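Local coordinates for protein possible TctC subunit of the Tripartite Tricarboxylate Transport(TTT) Family (Rhodopseudomonas palustris, PDB 6HKE) that binds malate and probably delivers it, as the periplasmic substrate-binding protein, to a tripartite tricarboxylate transporter for uptake, at residues V133-G146 / V164-A177. The protein carries 2 engineered substitutions. Numbering follows the deposited sequence.
Sequences VESHTDNLNVAHAG and VDPTGVPFSGTGPA. Engineered in segment 133-146: Glu134 (natural residue Lys). With LMR ((2S)-2-hydroxybutanedioic acid), chain E; MLT (D-malate), chain D.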
ATOM      1  N   VAL A 133       0.530 -24.828   5.219  1.00 44.16           N
ATOM      2  CA  VAL A 133       1.062 -24.299   3.931  1.00 46.78           C
ATOM      3  C   VAL A 133       2.281 -25.158   3.561  1.00 47.61           C
ATOM      4  O   VAL A 133       2.343 -25.585   2.402  1.00 52.81           O
ATOM      5  CB  VAL A 133       1.348 -22.782   3.970  1.00 44.63           C
ATOM      6  CG1 VAL A 133       1.900 -22.273   2.648  1.00 44.61           C
ATOM      7  CG2 VAL A 133       0.111 -21.983   4.349  1.00 41.27           C
ATOM      8  N   GLU A 134       3.141 -25.485   4.535  1.00 49.37           N
ATOM      9  CA  GLU A 134       4.304 -26.403   4.369  1.00 51.26           C
ATOM     10  C   GLU A 134       3.854 -27.737   3.751  1.00 52.41           C
ATOM     11  O   GLU A 134       4.669 -28.328   3.034  1.00 58.30           O
ATOM     12  CB  GLU A 134       5.029 -26.629   5.701  1.00 54.51           C
ATOM     13  CG  GLU A 134       5.997 -25.504   6.057  1.00 60.83           C
ATOM     14  CD  GLU A 134       6.626 -25.527   7.447  1.00 63.24           C
ATOM     15  OE1 GLU A 134       6.861 -26.631   7.977  1.00 58.87           O
ATOM     16  OE2 GLU A 134       6.895 -24.425   7.994  1.00 64.88           O
ATOM     17  N   SER A 135       2.609 -28.172   3.979  1.00 52.75           N
ATOM     18  CA  SER A 135       2.092 -29.529   3.653  1.00 51.72           C
ATOM     19  C   SER A 135       1.252 -29.540   2.373  1.00 53.78           C
ATOM     20  O   SER A 135       1.166 -30.605   1.734  1.00 59.38           O
ATOM     21  CB  SER A 135       1.288 -30.066   4.808  1.00 52.50           C
ATOM     22  OG  SER A 135       2.122 -30.286   5.934  1.00 51.93           O
ATOM     23  N   HIS A 136       0.582 -28.439   2.046  1.00 50.97           N
ATOM     24  CA  HIS A 136      -0.365 -28.368   0.904  1.00 52.28           C
ATOM     25  C   HIS A 136       0.207 -27.417  -0.143  1.00 50.43           C
ATOM     26  O   HIS A 136      -0.535 -27.072  -1.072  1.00 47.13           O
ATOM     27  CB  HIS A 136      -1.753 -27.903   1.364  1.00 59.01           C
ATOM     28  CG  HIS A 136      -2.353 -28.731   2.449  1.00 66.94           C
ATOM     29  ND1 HIS A 136      -3.721 -28.890   2.575  1.00 69.36           N
ATOM     30  CD2 HIS A 136      -1.792 -29.436   3.459  1.00 69.65           C
ATOM     31  CE1 HIS A 136      -3.973 -29.662   3.613  1.00 73.12           C
ATOM     32  NE2 HIS A 136      -2.802 -30.014   4.171  1.00 72.44           N
ATOM     33  N   THR A 137       1.487 -27.055   0.001  1.00 49.94           N
ATOM     34  CA  THR A 137       2.128 -25.884  -0.657  1.00 54.73           C
ATOM     35  C   THR A 137       1.937 -25.941  -2.179  1.00 51.98           C
ATOM     36  O   THR A 137       2.072 -24.883  -2.788  1.00 57.04           O
ATOM     37  CB  THR A 137       3.594 -25.696  -0.218  1.00 56.29           C
ATOM     38  OG1 THR A 137       4.104 -24.574  -0.943  1.00 59.99           O
ATOM     39  CG2 THR A 137       4.486 -26.904  -0.420  1.00 53.53           C
ATOM     40  N   ASP A 138       1.606 -27.095  -2.767  1.00 56.68           N
ATOM     41  CA  ASP A 138       1.227 -27.204  -4.208  1.00 59.67           C
ATOM     42  C   ASP A 138      -0.153 -26.583  -4.435  1.00 57.62           C
ATOM     43  O   ASP A 138      -0.262 -25.698  -5.299  1.00 61.65           O
ATOM     44  CB  ASP A 138       1.114 -28.642  -4.727  1.00 62.29           C
ATOM     45  CG  ASP A 138       2.258 -29.558  -4.350  1.00 63.21           C
ATOM     46  OD1 ASP A 138       3.117 -29.126  -3.551  1.00 69.40           O
ATOM     47  OD2 ASP A 138       2.261 -30.705  -4.840  1.00 63.52           O
ATOM     48  N   ASN A 139      -1.156 -27.049  -3.684  1.00 53.75           N
ATOM     49  CA  ASN A 139      -2.601 -26.780  -3.933  1.00 55.81           C
ATOM     50  C   ASN A 139      -3.015 -25.403  -3.392  1.00 49.54           C
ATOM     51  O   ASN A 139      -4.204 -25.091  -3.483  1.00 52.26           O
ATOM     52  CB  ASN A 139      -3.517 -27.830  -3.292  1.00 57.84           C
ATOM     53  CG  ASN A 139      -3.079 -29.257  -3.542  1.00 61.15           C
ATOM     54  OD1 ASN A 139      -3.390 -29.832  -4.583  1.00 58.08           O
ATOM     55  ND2 ASN A 139      -2.388 -29.842  -2.575  1.00 61.96           N
ATOM     56  N   LEU A 140      -2.094 -24.613  -2.840  1.00 44.86           N
ATOM     57  CA  LEU A 140      -2.422 -23.296  -2.235  1.00 43.36           C
ATOM     58  C   LEU A 140      -2.177 -22.172  -3.245  1.00 38.91           C
ATOM     59  O   LEU A 140      -1.220 -22.260  -4.040  1.00 37.29           O
ATOM     60  CB  LEU A 140      -1.594 -23.092  -0.965  1.00 43.77           C
ATOM     61  CG  LEU A 140      -1.886 -24.071   0.168  1.00 45.14           C
ATOM     62  CD1 LEU A 140      -1.290 -23.555   1.459  1.00 45.55           C
ATOM     63  CD2 LEU A 140      -3.381 -24.319   0.341  1.00 45.63           C
ATOM     64  N   ASN A 141      -3.044 -21.163  -3.189  1.00 35.80           N
ATOM     65  CA  ASN A 141      -3.002 -19.924  -3.999  1.00 34.97           C
ATOM     66  C   ASN A 141      -2.939 -18.730  -3.048  1.00 34.69           C
ATOM     67  O   ASN A 141      -3.865 -18.563  -2.224  1.00 35.70           O
ATOM     68  CB  ASN A 141      -4.222 -19.798  -4.915  1.00 37.86           C
ATOM     69  CG  ASN A 141      -4.352 -20.927  -5.916  1.00 37.54           C
ATOM     70  OD1 ASN A 141      -5.444 -21.436  -6.123  1.00 40.36           O
ATOM     71  ND2 ASN A 141      -3.255 -21.325  -6.532  1.00 36.06           N
ATOM     72  N   VAL A 142      -1.876 -17.939  -3.161  1.00 32.31           N
ATOM     73  CA  VAL A 142      -1.697 -16.663  -2.418  1.00 31.21           C
ATOM     74  C   VAL A 142      -2.012 -15.535  -3.392  1.00 28.02           C
ATOM     75  O   VAL A 142      -1.488 -15.533  -4.499  1.00 30.04           O
ATOM     76  CB  VAL A 142      -0.285 -16.535  -1.827  1.00 31.54           C
ATOM     77  CG1 VAL A 142      -0.150 -15.305  -0.948  1.00 32.42           C
ATOM     78  CG2 VAL A 142       0.084 -17.776  -1.049  1.00 34.40           C
ATOM     79  N   ALA A 143      -2.874 -14.625  -2.990  1.00 27.04           N
ATOM     80  CA  ALA A 143      -3.282 -13.469  -3.811  1.00 26.98           C
ATOM     81  C   ALA A 143      -2.303 -12.317  -3.567  1.00 25.68           C
ATOM     82  O   ALA A 143      -1.918 -12.082  -2.408  1.00 25.63           O
ATOM     83  CB  ALA A 143      -4.708 -13.098  -3.490  1.00 26.02           C
ATOM     84  N   HIS A 144      -1.918 -11.620  -4.632  1.00 26.60           N
ATOM     85  CA  HIS A 144      -1.183 -10.326  -4.574  1.00 25.15           C
ATOM     86  C   HIS A 144      -1.612  -9.490  -5.783  1.00 25.78           C
ATOM     87  O   HIS A 144      -2.299 -10.051  -6.663  1.00 26.52           O
ATOM     88  CB  HIS A 144       0.322 -10.578  -4.510  1.00 24.24           C
ATOM     89  CG  HIS A 144       0.849 -11.319  -5.687  1.00 24.05           C
ATOM     90  ND1 HIS A 144       1.130 -10.690  -6.879  1.00 25.38           N
ATOM     91  CD2 HIS A 144       1.156 -12.625  -5.862  1.00 25.48           C
ATOM     92  CE1 HIS A 144       1.600 -11.569  -7.750  1.00 26.39           C
ATOM     93  NE2 HIS A 144       1.626 -12.778  -7.149  1.00 25.86           N
ATOM     94  N   ALA A 145      -1.232  -8.211  -5.815  1.00 25.63           N
ATOM     95  CA  ALA A 145      -1.489  -7.260  -6.917  1.00 25.30           C
ATOM     96  C   ALA A 145      -0.208  -6.961  -7.719  1.00 25.34           C
ATOM     97  O   ALA A 145      -0.090  -5.837  -8.261  1.00 25.78           O
ATOM     98  CB  ALA A 145      -2.086  -6.007  -6.337  1.00 27.55           C
ATOM     99  N   GLY A 146       0.699  -7.933  -7.866  1.00 25.50           N
ATOM    100  CA  GLY A 146       1.891  -7.827  -8.736  1.00 23.63           C
ATOM    101  C   GLY A 146       3.168  -7.495  -7.973  1.00 26.89           C
ATOM    102  O   GLY A 146       3.090  -7.053  -6.796  1.00 24.88           O
ATOM    103  N   VAL A 164       8.136 -21.416   2.915  1.00 42.72           N
ATOM    104  CA  VAL A 164       7.132 -22.015   1.996  1.00 43.75           C
ATOM    105  C   VAL A 164       7.119 -21.178   0.715  1.00 44.00           C
ATOM    106  O   VAL A 164       7.296 -19.960   0.808  1.00 43.97           O
ATOM    107  CB  VAL A 164       5.744 -22.065   2.658  1.00 46.22           C
ATOM    108  CG1 VAL A 164       5.778 -22.864   3.956  1.00 49.39           C
ATOM    109  CG2 VAL A 164       5.176 -20.675   2.910  1.00 46.61           C
ATOM    110  N   ASP A 165       6.927 -21.816  -0.435  1.00 44.02           N
ATOM    111  CA  ASP A 165       6.802 -21.125  -1.742  1.00 46.82           C
ATOM    112  C   ASP A 165       5.552 -21.632  -2.454  1.00 42.71           C
ATOM    113  O   ASP A 165       5.651 -22.335  -3.453  1.00 39.95           O
ATOM    114  CB  ASP A 165       8.062 -21.287  -2.598  1.00 50.63           C
ATOM    115  CG  ASP A 165       8.128 -20.286  -3.743  1.00 56.97           C
ATOM    116  OD1 ASP A 165       7.586 -19.159  -3.585  1.00 56.83           O
ATOM    117  OD2 ASP A 165       8.716 -20.634  -4.789  1.00 63.26           O
ATOM    118  N   PRO A 166       4.341 -21.274  -1.969  1.00 39.57           N
ATOM    119  CA  PRO A 166       3.100 -21.562  -2.690  1.00 36.39           C
ATOM    120  C   PRO A 166       2.971 -20.720  -3.966  1.00 34.12           C
ATOM    121  O   PRO A 166       3.661 -19.725  -4.082  1.00 39.47           O
ATOM    122  CB  PRO A 166       1.990 -21.161  -1.706  1.00 38.00           C
ATOM    123  CG  PRO A 166       2.647 -20.134  -0.807  1.00 39.25           C
ATOM    124  CD  PRO A 166       4.107 -20.530  -0.724  1.00 37.93           C
ATOM    125  N   THR A 167       2.084 -21.121  -4.873  1.00 31.66           N
ATOM    126  CA  THR A 167       1.701 -20.341  -6.079  1.00 31.63           C
ATOM    127  C   THR A 167       1.189 -18.944  -5.682  1.00 31.08           C
ATOM    128  O   THR A 167       0.330 -18.859  -4.785  1.00 28.81           O
ATOM    129  CB  THR A 167       0.618 -21.063  -6.883  1.00 30.59           C
ATOM    130  OG1 THR A 167       1.091 -22.397  -7.051  1.00 30.06           O
ATOM    131  CG2 THR A 167       0.331 -20.406  -8.215  1.00 30.52           C
ATOM    132  N   GLY A 168       1.667 -17.898  -6.361  1.00 29.40           N
ATOM    133  CA  GLY A 168       1.072 -16.551  -6.313  1.00 27.72           C
ATOM    134  C   GLY A 168       0.068 -16.404  -7.439  1.00 27.05           C
ATOM    135  O   GLY A 168       0.329 -16.941  -8.522  1.00 27.72           O
ATOM    136  N   VAL A 169      -1.069 -15.764  -7.177  1.00 27.05           N
ATOM    137  CA  VAL A 169      -2.102 -15.420  -8.197  1.00 26.66           C
ATOM    138  C   VAL A 169      -2.147 -13.895  -8.239  1.00 26.95           C
ATOM    139  O   VAL A 169      -2.470 -13.251  -7.236  1.00 26.95           O
ATOM    140  CB  VAL A 169      -3.469 -16.058  -7.867  1.00 28.11           C
ATOM    141  CG1 VAL A 169      -4.516 -15.796  -8.933  1.00 29.25           C
ATOM    142  CG2 VAL A 169      -3.359 -17.553  -7.647  1.00 28.26           C
ATOM    143  N   PRO A 170      -1.779 -13.274  -9.381  1.00 27.67           N
ATOM    144  CA  PRO A 170      -1.729 -11.822  -9.487  1.00 26.13           C
ATOM    145  C   PRO A 170      -3.108 -11.221  -9.789  1.00 24.25           C
ATOM    146  O   PRO A 170      -3.809 -11.738 -10.649  1.00 23.30           O
ATOM    147  CB  PRO A 170      -0.751 -11.611 -10.657  1.00 27.45           C
ATOM    148  CG  PRO A 170      -0.979 -12.795 -11.564  1.00 28.65           C
ATOM    149  CD  PRO A 170      -1.399 -13.931 -10.646  1.00 28.49           C
ATOM    150  N   PHE A 171      -3.439 -10.122  -9.108  1.00 22.86           N
ATOM    151  CA  PHE A 171      -4.701  -9.361  -9.290  1.00 22.56           C
ATOM    152  C   PHE A 171      -4.351  -7.938  -9.727  1.00 22.16           C
ATOM    153  O   PHE A 171      -3.191  -7.551  -9.635  1.00 23.82           O
ATOM    154  CB  PHE A 171      -5.537  -9.395  -8.003  1.00 22.83           C
ATOM    155  CG  PHE A 171      -6.206 -10.721  -7.743  1.00 22.63           C
ATOM    156  CD1 PHE A 171      -5.510 -11.761  -7.149  1.00 22.36           C
ATOM    157  CD2 PHE A 171      -7.510 -10.949  -8.161  1.00 22.65           C
ATOM    158  CE1 PHE A 171      -6.125 -12.985  -6.939  1.00 23.73           C
ATOM    159  CE2 PHE A 171      -8.117 -12.174  -7.962  1.00 22.45           C
ATOM    160  CZ  PHE A 171      -7.422 -13.195  -7.363  1.00 22.93           C
ATOM    161  N   SER A 172      -5.343  -7.202 -10.223  1.00 22.07           N
ATOM    162  CA  SER A 172      -5.261  -5.773 -10.623  1.00 21.81           C
ATOM    163  C   SER A 172      -5.198  -4.870  -9.380  1.00 21.84           C
ATOM    164  O   SER A 172      -4.956  -3.655  -9.558  1.00 23.79           O
ATOM    165  CB  SER A 172      -6.441  -5.393 -11.503  1.00 21.58           C
ATOM    166  OG  SER A 172      -7.681  -5.729 -10.886  1.00 19.82           O
ATOM    167  N   GLY A 173      -5.483  -5.423  -8.197  1.00 21.30           N
ATOM    168  CA  GLY A 173      -5.399  -4.745  -6.888  1.00 20.55           C
ATOM    169  C   GLY A 173      -5.823  -5.681  -5.774  1.00 22.25           C
ATOM    170  O   GLY A 173      -6.248  -6.819  -6.080  1.00 22.65           O
ATOM    171  N   THR A 174      -5.754  -5.254  -4.513  1.00 23.28           N
ATOM    172  CA  THR A 174      -6.243  -6.087  -3.375  1.00 22.93           C
ATOM    173  C   THR A 174      -7.743  -5.859  -3.189  1.00 22.46           C
ATOM    174  O   THR A 174      -8.356  -6.623  -2.410  1.00 26.20           O
ATOM    175  CB  THR A 174      -5.459  -5.870  -2.084  1.00 22.08           C
ATOM    176  OG1 THR A 174      -5.606  -4.483  -1.775  1.00 22.29           O
ATOM    177  CG2 THR A 174      -4.018  -6.314  -2.226  1.00 21.44           C
ATOM    178  N   GLY A 175      -8.339  -4.912  -3.908  1.00 22.54           N
ATOM    179  CA  GLY A 175      -9.812  -4.851  -4.002  1.00 25.53           C
ATOM    180  C   GLY A 175     -10.358  -6.119  -4.655  1.00 26.07           C
ATOM    181  O   GLY A 175     -11.046  -6.914  -4.030  1.00 26.93           O
ATOM    182  N   PRO A 176     -10.043  -6.373  -5.941  1.00 27.58           N
ATOM    183  CA  PRO A 176     -10.371  -7.658  -6.564  1.00 28.24           C
ATOM    184  C   PRO A 176      -9.813  -8.877  -5.811  1.00 25.92           C
ATOM    185  O   PRO A 176     -10.535  -9.846  -5.680  1.00 26.86           O
ATOM    186  CB  PRO A 176      -9.776  -7.508  -7.969  1.00 27.07           C
ATOM    187  CG  PRO A 176      -9.889  -6.031  -8.221  1.00 28.77           C
ATOM    188  CD  PRO A 176      -9.480  -5.416  -6.897  1.00 27.56           C
ATOM    189  N   ALA A 177      -8.564  -8.840  -5.347  1.00 26.19           N
ATOM    190  CA  ALA A 177      -7.948  -9.982  -4.623  1.00 26.15           C
ATOM    191  C   ALA A 177      -8.762 -10.291  -3.354  1.00 26.63           C
ATOM    192  O   ALA A 177      -8.936 -11.473  -3.020  1.00 26.46           O
ATOM    193  CB  ALA A 177      -6.502  -9.707  -4.302  1.00 24.97           C
TER
HETATM  194  C1  LMR E 402      -1.000  -3.488  -2.997  0.50 21.59           C
HETATM  195  O1A LMR E 402      -0.097  -2.884  -3.596  0.50 22.44           O
HETATM  196  O1B LMR E 402      -0.856  -4.604  -2.430  0.50 21.49           O
HETATM  197  C2  LMR E 402      -2.378  -2.811  -2.930  0.50 21.68           C
HETATM  198  O2  LMR E 402      -2.350  -1.458  -2.487  0.50 21.27           O
HETATM  199  C3  LMR E 402      -3.107  -2.822  -4.276  0.50 22.34           C
HETATM  200  C4  LMR E 402      -4.295  -1.884  -4.144  0.50 22.43           C
HETATM  201  O4A LMR E 402      -5.435  -2.381  -4.208  0.50 23.07           O
HETATM  202  O4B LMR E 402      -4.078  -0.665  -3.932  0.50 20.64           O
HETATM  203  C1  MLT D 401      -0.920  -3.231  -3.176  0.50 25.58           C
HETATM  204  O1  MLT D 401       0.243  -2.771  -3.146  0.50 27.17           O
HETATM  205  O2  MLT D 401      -1.145  -4.410  -2.820  0.50 27.40           O
HETATM  206  C2  MLT D 401      -2.033  -2.347  -3.692  0.50 24.87           C
HETATM  207  O3  MLT D 401      -2.129  -1.027  -3.118  0.50 24.46           O
HETATM  208  C3  MLT D 401      -3.386  -2.929  -3.407  0.50 25.36           C
HETATM  209  C4  MLT D 401      -4.330  -1.938  -4.037  0.50 25.30           C
HETATM  210  O4  MLT D 401      -4.247  -0.716  -3.739  0.50 23.34           O
HETATM  211  O5  MLT D 401      -5.133  -2.409  -4.869  0.50 25.36           O
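Asn141 to His144 pair in parallel with Thr167 to Pro170, the two strands of a beta-alpha-beta crossover whose connecting helix is 150-162, in a type II periplasmic binding protein. Their short axes approach to 4.5 Å at 37°, and a four-bond ladder fixes the register: Val142 N to Thr167 O, Val169 N to Val142 O, His144 N to Val169 O and Phe171 N to His144 O. The first is nearly straight, the last bent to 141°.

From the face bearing Val142 and His144, Val142 CG2 presses on Pro166 CG at 3.5 Å, tight for two carbons. Where the end of helix 126-136 meets the run-in to strand 167-170, Val133 CG1 packs against Val164 CG2. His144 CG sits between its backbone N and carbonyl carbon (chi1 60°), which swings the imidazole back over the neighbouring strand; Pro170 CA lies over one ring face, 4.1 Å from the centroid, a CH-pi contact. Gly146 N donates to His144 ND1 almost in the ring plane, fixing the ring's rotation, and Tyr152 meets it edge-to-face. The other face carries Asn141 CB against Val169 CG2, and Ala143 CB obliquely against Phe171 CE1.

Beyond the strands, Ala145 CB rests 3.6 Å from CA of Gly173, the N-cap residue of helix 174-182, and both residues line the malate pocket. Thr174 OG1 is held by Asp191, and Thr174 N donates to the carboxylate of either malate enantiomer, 2.9 Å from O4A of (2S)-malate and from O5 of D-malate.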